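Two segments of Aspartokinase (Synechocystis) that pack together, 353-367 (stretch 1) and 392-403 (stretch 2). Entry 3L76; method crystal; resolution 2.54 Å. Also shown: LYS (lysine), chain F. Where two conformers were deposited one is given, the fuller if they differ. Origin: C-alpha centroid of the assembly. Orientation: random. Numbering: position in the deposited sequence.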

# COMPACT_ATOMS: atom_id res chain seq x y z
N LYS A 353 -4.19 -44.12 -42.49
CA LYS A 353 -5.45 -43.44 -42.77
C LYS A 353 -6.32 -43.19 -41.54
O LYS A 353 -7.13 -42.25 -41.53
CB LYS A 353 -6.24 -44.22 -43.83
CG LYS A 353 -7.00 -43.31 -44.81
CD LYS A 353 -8.51 -43.28 -44.57
CE LYS A 353 -9.23 -42.51 -45.66
NZ LYS A 353 -10.71 -42.50 -45.48
N GLY A 354 -6.17 -44.01 -40.49
CA GLY A 354 -7.17 -43.99 -39.43
C GLY A 354 -6.75 -43.24 -38.19
O GLY A 354 -6.80 -43.77 -37.09
N ILE A 355 -6.31 -42.01 -38.37
CA ILE A 355 -5.80 -41.21 -37.29
C ILE A 355 -6.69 -39.99 -37.02
O ILE A 355 -7.53 -39.61 -37.84
CB ILE A 355 -4.39 -40.69 -37.62
CG1 ILE A 355 -4.42 -39.92 -38.95
CG2 ILE A 355 -3.42 -41.83 -37.67
CD1 ILE A 355 -3.13 -39.20 -39.28
N ALA A 356 -6.49 -39.38 -35.86
CA ALA A 356 -7.10 -38.10 -35.55
C ALA A 356 -6.02 -37.25 -34.91
O ALA A 356 -5.06 -37.77 -34.34
CB ALA A 356 -8.29 -38.25 -34.61
N LYS A 357 -6.17 -35.94 -35.04
CA LYS A 357 -5.32 -35.01 -34.32
C LYS A 357 -6.08 -34.39 -33.15
O LYS A 357 -7.19 -33.86 -33.33
CB LYS A 357 -4.81 -33.93 -35.26
CG LYS A 357 -3.88 -32.96 -34.56
CD LYS A 357 -3.45 -31.80 -35.46
CE LYS A 357 -4.65 -31.05 -36.01
NZ LYS A 357 -4.21 -29.78 -36.63
N ILE A 358 -5.52 -34.49 -31.96
CA ILE A 358 -6.08 -33.78 -30.81
C ILE A 358 -5.06 -32.82 -30.26
O ILE A 358 -3.86 -33.03 -30.41
CB ILE A 358 -6.56 -34.72 -29.69
CG1 ILE A 358 -5.39 -35.56 -29.18
CG2 ILE A 358 -7.66 -35.62 -30.19
CD1 ILE A 358 -5.81 -36.60 -28.19
N ALA A 359 -5.53 -31.75 -29.63
CA ALA A 359 -4.62 -30.77 -29.04
C ALA A 359 -5.20 -30.11 -27.81
O ALA A 359 -6.43 -30.04 -27.62
CB ALA A 359 -4.28 -29.72 -30.06
N ILE A 360 -4.30 -29.63 -26.97
CA ILE A 360 -4.68 -28.67 -25.95
C ILE A 360 -4.03 -27.36 -26.35
O ILE A 360 -2.91 -27.34 -26.86
CB ILE A 360 -4.25 -29.10 -24.55
CG1 ILE A 360 -2.72 -29.23 -24.47
CG2 ILE A 360 -4.96 -30.40 -24.17
CD1 ILE A 360 -2.21 -29.62 -23.09
N ALA A 361 -4.74 -26.27 -26.14
CA ALA A 361 -4.25 -24.97 -26.58
C ALA A 361 -4.43 -23.98 -25.44
O ALA A 361 -5.40 -24.06 -24.70
CB ALA A 361 -5.01 -24.54 -27.81
N GLY A 362 -3.49 -23.06 -25.30
CA GLY A 362 -3.56 -22.11 -24.20
C GLY A 362 -2.32 -21.29 -23.95
O GLY A 362 -1.21 -21.83 -23.85
N ALA A 363 -2.53 -19.98 -23.84
CA ALA A 363 -1.46 -19.05 -23.52
C ALA A 363 -0.79 -19.37 -22.18
O ALA A 363 0.42 -19.19 -22.00
CB ALA A 363 -1.98 -17.64 -23.52
N GLY A 364 -1.57 -19.90 -21.25
CA GLY A 364 -1.12 -20.17 -19.90
C GLY A 364 -0.10 -21.29 -19.78
O GLY A 364 0.33 -21.61 -18.67
N MET A 365 0.29 -21.88 -20.90
CA MET A 365 1.22 -23.00 -20.87
C MET A 365 2.63 -22.50 -21.16
O MET A 365 3.61 -23.17 -20.83
CB MET A 365 0.82 -24.11 -21.86
CG MET A 365 1.17 -23.81 -23.33
SD MET A 365 0.97 -25.18 -24.50
CE MET A 365 -0.77 -25.60 -24.31
N ILE A 366 2.73 -21.32 -21.76
CA ILE A 366 4.02 -20.69 -22.00
C ILE A 366 4.85 -20.56 -20.71
O ILE A 366 4.46 -19.88 -19.77
CB ILE A 366 3.85 -19.29 -22.62
CG1 ILE A 366 2.97 -19.36 -23.87
CG2 ILE A 366 5.20 -18.65 -22.91
CD1 ILE A 366 2.98 -18.11 -24.71
N GLY A 367 5.99 -21.24 -20.66
CA GLY A 367 6.89 -21.13 -19.52
C GLY A 367 6.45 -21.90 -18.30
O GLY A 367 7.14 -21.94 -17.29
N SER A 392 3.74 -26.27 -30.61
CA SER A 392 4.01 -24.88 -30.98
C SER A 392 4.25 -24.09 -29.70
O SER A 392 4.59 -24.66 -28.67
CB SER A 392 2.90 -24.28 -31.87
OG SER A 392 1.64 -24.21 -31.21
N GLU A 393 4.06 -22.78 -29.74
CA GLU A 393 4.20 -21.99 -28.51
C GLU A 393 3.03 -22.22 -27.55
O GLU A 393 3.23 -22.28 -26.35
CB GLU A 393 4.30 -20.51 -28.83
CG GLU A 393 4.78 -19.70 -27.66
CD GLU A 393 6.24 -19.96 -27.37
OE1 GLU A 393 6.55 -20.64 -26.37
OE2 GLU A 393 7.09 -19.50 -28.16
N VAL A 394 1.84 -22.39 -28.11
CA VAL A 394 0.62 -22.42 -27.31
C VAL A 394 -0.23 -23.66 -27.57
O VAL A 394 -1.35 -23.80 -27.06
CB VAL A 394 -0.21 -21.13 -27.53
CG1 VAL A 394 0.49 -19.94 -26.90
CG2 VAL A 394 -0.43 -20.88 -29.01
N LYS A 395 0.33 -24.60 -28.33
CA LYS A 395 -0.36 -25.88 -28.55
C LYS A 395 0.55 -27.06 -28.37
O LYS A 395 1.70 -27.05 -28.83
CB LYS A 395 -0.94 -25.96 -29.99
CG LYS A 395 -2.23 -25.22 -30.17
CD LYS A 395 -2.83 -25.49 -31.52
CE LYS A 395 -4.00 -24.56 -31.79
NZ LYS A 395 -4.72 -24.94 -33.03
N VAL A 396 0.05 -28.09 -27.72
CA VAL A 396 0.63 -29.42 -27.90
C VAL A 396 -0.34 -30.33 -28.68
O VAL A 396 -1.48 -30.55 -28.27
CB VAL A 396 1.18 -30.04 -26.58
CG1 VAL A 396 0.46 -29.50 -25.39
CG2 VAL A 396 1.12 -31.57 -26.63
N SER A 397 0.11 -30.80 -29.84
CA SER A 397 -0.69 -31.67 -30.71
C SER A 397 -0.23 -33.12 -30.62
O SER A 397 0.96 -33.41 -30.51
CB SER A 397 -0.66 -31.20 -32.16
OG SER A 397 -1.02 -29.83 -32.29
N CYS A 398 -1.20 -34.02 -30.65
CA CYS A 398 -0.95 -35.45 -30.59
C CYS A 398 -1.69 -36.15 -31.72
O CYS A 398 -2.82 -35.78 -32.06
CB CYS A 398 -1.40 -36.03 -29.26
SG CYS A 398 -0.34 -35.66 -27.86
N VAL A 399 -1.06 -37.16 -32.31
CA VAL A 399 -1.78 -37.95 -33.30
C VAL A 399 -2.15 -39.24 -32.62
O VAL A 399 -1.33 -39.83 -31.92
CB VAL A 399 -0.94 -38.19 -34.57
CG1 VAL A 399 -1.71 -39.05 -35.54
CG2 VAL A 399 -0.58 -36.87 -35.20
N ILE A 400 -3.40 -39.66 -32.78
CA ILE A 400 -3.89 -40.88 -32.13
C ILE A 400 -4.73 -41.74 -33.07
O ILE A 400 -5.19 -41.29 -34.13
CB ILE A 400 -4.76 -40.57 -30.89
CG1 ILE A 400 -5.92 -39.66 -31.26
CG2 ILE A 400 -3.94 -39.92 -29.76
CD1 ILE A 400 -7.06 -39.75 -30.28
N ASP A 401 -4.93 -42.99 -32.69
CA ASP A 401 -5.86 -43.82 -33.42
C ASP A 401 -7.24 -43.17 -33.39
O ASP A 401 -7.79 -42.89 -32.32
CB ASP A 401 -5.94 -45.21 -32.81
CG ASP A 401 -6.60 -46.23 -33.74
OD1 ASP A 401 -7.72 -45.99 -34.23
OD2 ASP A 401 -5.98 -47.30 -33.96
N GLN A 402 -7.81 -42.95 -34.58
CA GLN A 402 -9.15 -42.38 -34.72
C GLN A 402 -10.16 -43.01 -33.77
O GLN A 402 -11.06 -42.34 -33.27
CB GLN A 402 -9.64 -42.50 -36.16
CG GLN A 402 -11.15 -42.32 -36.31
CD GLN A 402 -11.64 -41.01 -35.73
OE1 GLN A 402 -10.88 -40.04 -35.62
NE2 GLN A 402 -12.91 -40.96 -35.36
N ARG A 403 -10.04 -44.31 -33.53
CA ARG A 403 -10.99 -44.98 -32.66
C ARG A 403 -10.92 -44.52 -31.19
O ARG A 403 -11.85 -44.75 -30.43
CB ARG A 403 -10.82 -46.50 -32.73
CG ARG A 403 -11.33 -47.11 -34.01
CD ARG A 403 -10.89 -48.56 -34.12
NE ARG A 403 -9.44 -48.65 -34.11
CZ ARG A 403 -8.77 -49.78 -34.28
NH1 ARG A 403 -9.43 -50.90 -34.48
NH2 ARG A 403 -7.44 -49.76 -34.25
N LYS F . 6.05 -25.34 -21.08
CA LYS F . 5.06 -26.43 -21.09
C LYS F . 5.42 -27.58 -20.16
O LYS F . 6.60 -27.72 -19.77
CB LYS F . 4.83 -26.94 -22.52
CG LYS F . 4.21 -25.91 -23.45
CD LYS F . 4.37 -26.26 -24.92
CE LYS F . 5.71 -25.79 -25.45
NZ LYS F . 5.58 -24.80 -26.56
OXT LYS F . 4.51 -28.37 -19.80
O HOH W 1 -1.66 -28.49 -35.18

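The two stretches pair as neighbouring antiparallel strands and together bury 969 Å² of surface. Walking along stretch 2, contact begins in the loop before its strand. Ser392 makes no contact with stretch 1, but its carbonyl O receives a very short hydrogen bond, 2.3 Å, from NZ of the bound lysine, whose N in turn makes a weak bond of 3.3 Å to Met365 O; the ligand thus touches the backbone of both stretches. At Glu393 the aliphatic part of the side chain is used: CG packs 3.8 Å from Ile366 CD1.

Val394 is the most extensively covered residue of the pair. Its CG1 lies 3.8 Å from Ile366 CD1, while its carbonyl O accepts a hydrogen bond from Gly362 N (2.9 Å) and is approached by Met365 CE at 3.3 Å. Met365 directs its CA-to-CB bond toward stretch 2, and its flexible chain also brings CE to 4.2 Å from Val396 CG1.

From Lys395 to Ile400 the side chains alternate between the two faces of the sheet. Lys395 shares one face with Ala361, whose CB meets Lys395 CG at 3.7 Å; the extended chain carries NZ to a hydrogen bond elsewhere in the structure. Val396 turns to the other face and forms a reciprocal backbone pair with Ile360, N to O at 3.2 Å in each direction; the side chains press together, CG1 to CG1, at 3.3 Å.

Ser397 lies beside Ala359 on the face of Lys395, its OG 4.0 Å from Ala359 CB. A water bridges this hydroxyl to Lys357, donating to Ser397 OG and accepting from Lys357 NZ, both at 3.2 Å, so polar groups are satisfied within a buried setting. Cys398 returns to the apolar face: its N donates to Ile358 O (2.8 Å), its O accepts from Ile358 N (3.0 Å), and its compact CB fits 4.0 Å from Ile358 CG1.

Val399 pairs with Lys357 without direct hydrogen bonds, as alternate antiparallel pairs do; instead its CA approaches Ala356 O at 3.4 Å in a CA-H...O contact, and its CG1 packs against Ile355 CB at 3.8 Å. Ile400 exchanges two hydrogen bonds with Ala356, Ile400 N to Ala356 O at 3.0 Å and Ala356 N to Ile400 O at 2.9 Å, and its CD1 reaches Ile358 CD1 at 4.0 Å.

The CA-to-CB bond of Asp401 points away from stretch 1, though the side chain's end comes nearer; its OD2 forms a salt bridge with Arg403 NH2 at 2.9 Å, within stretch 2. Gln402 N closes the ladder on Gly354 O at 2.8 Å.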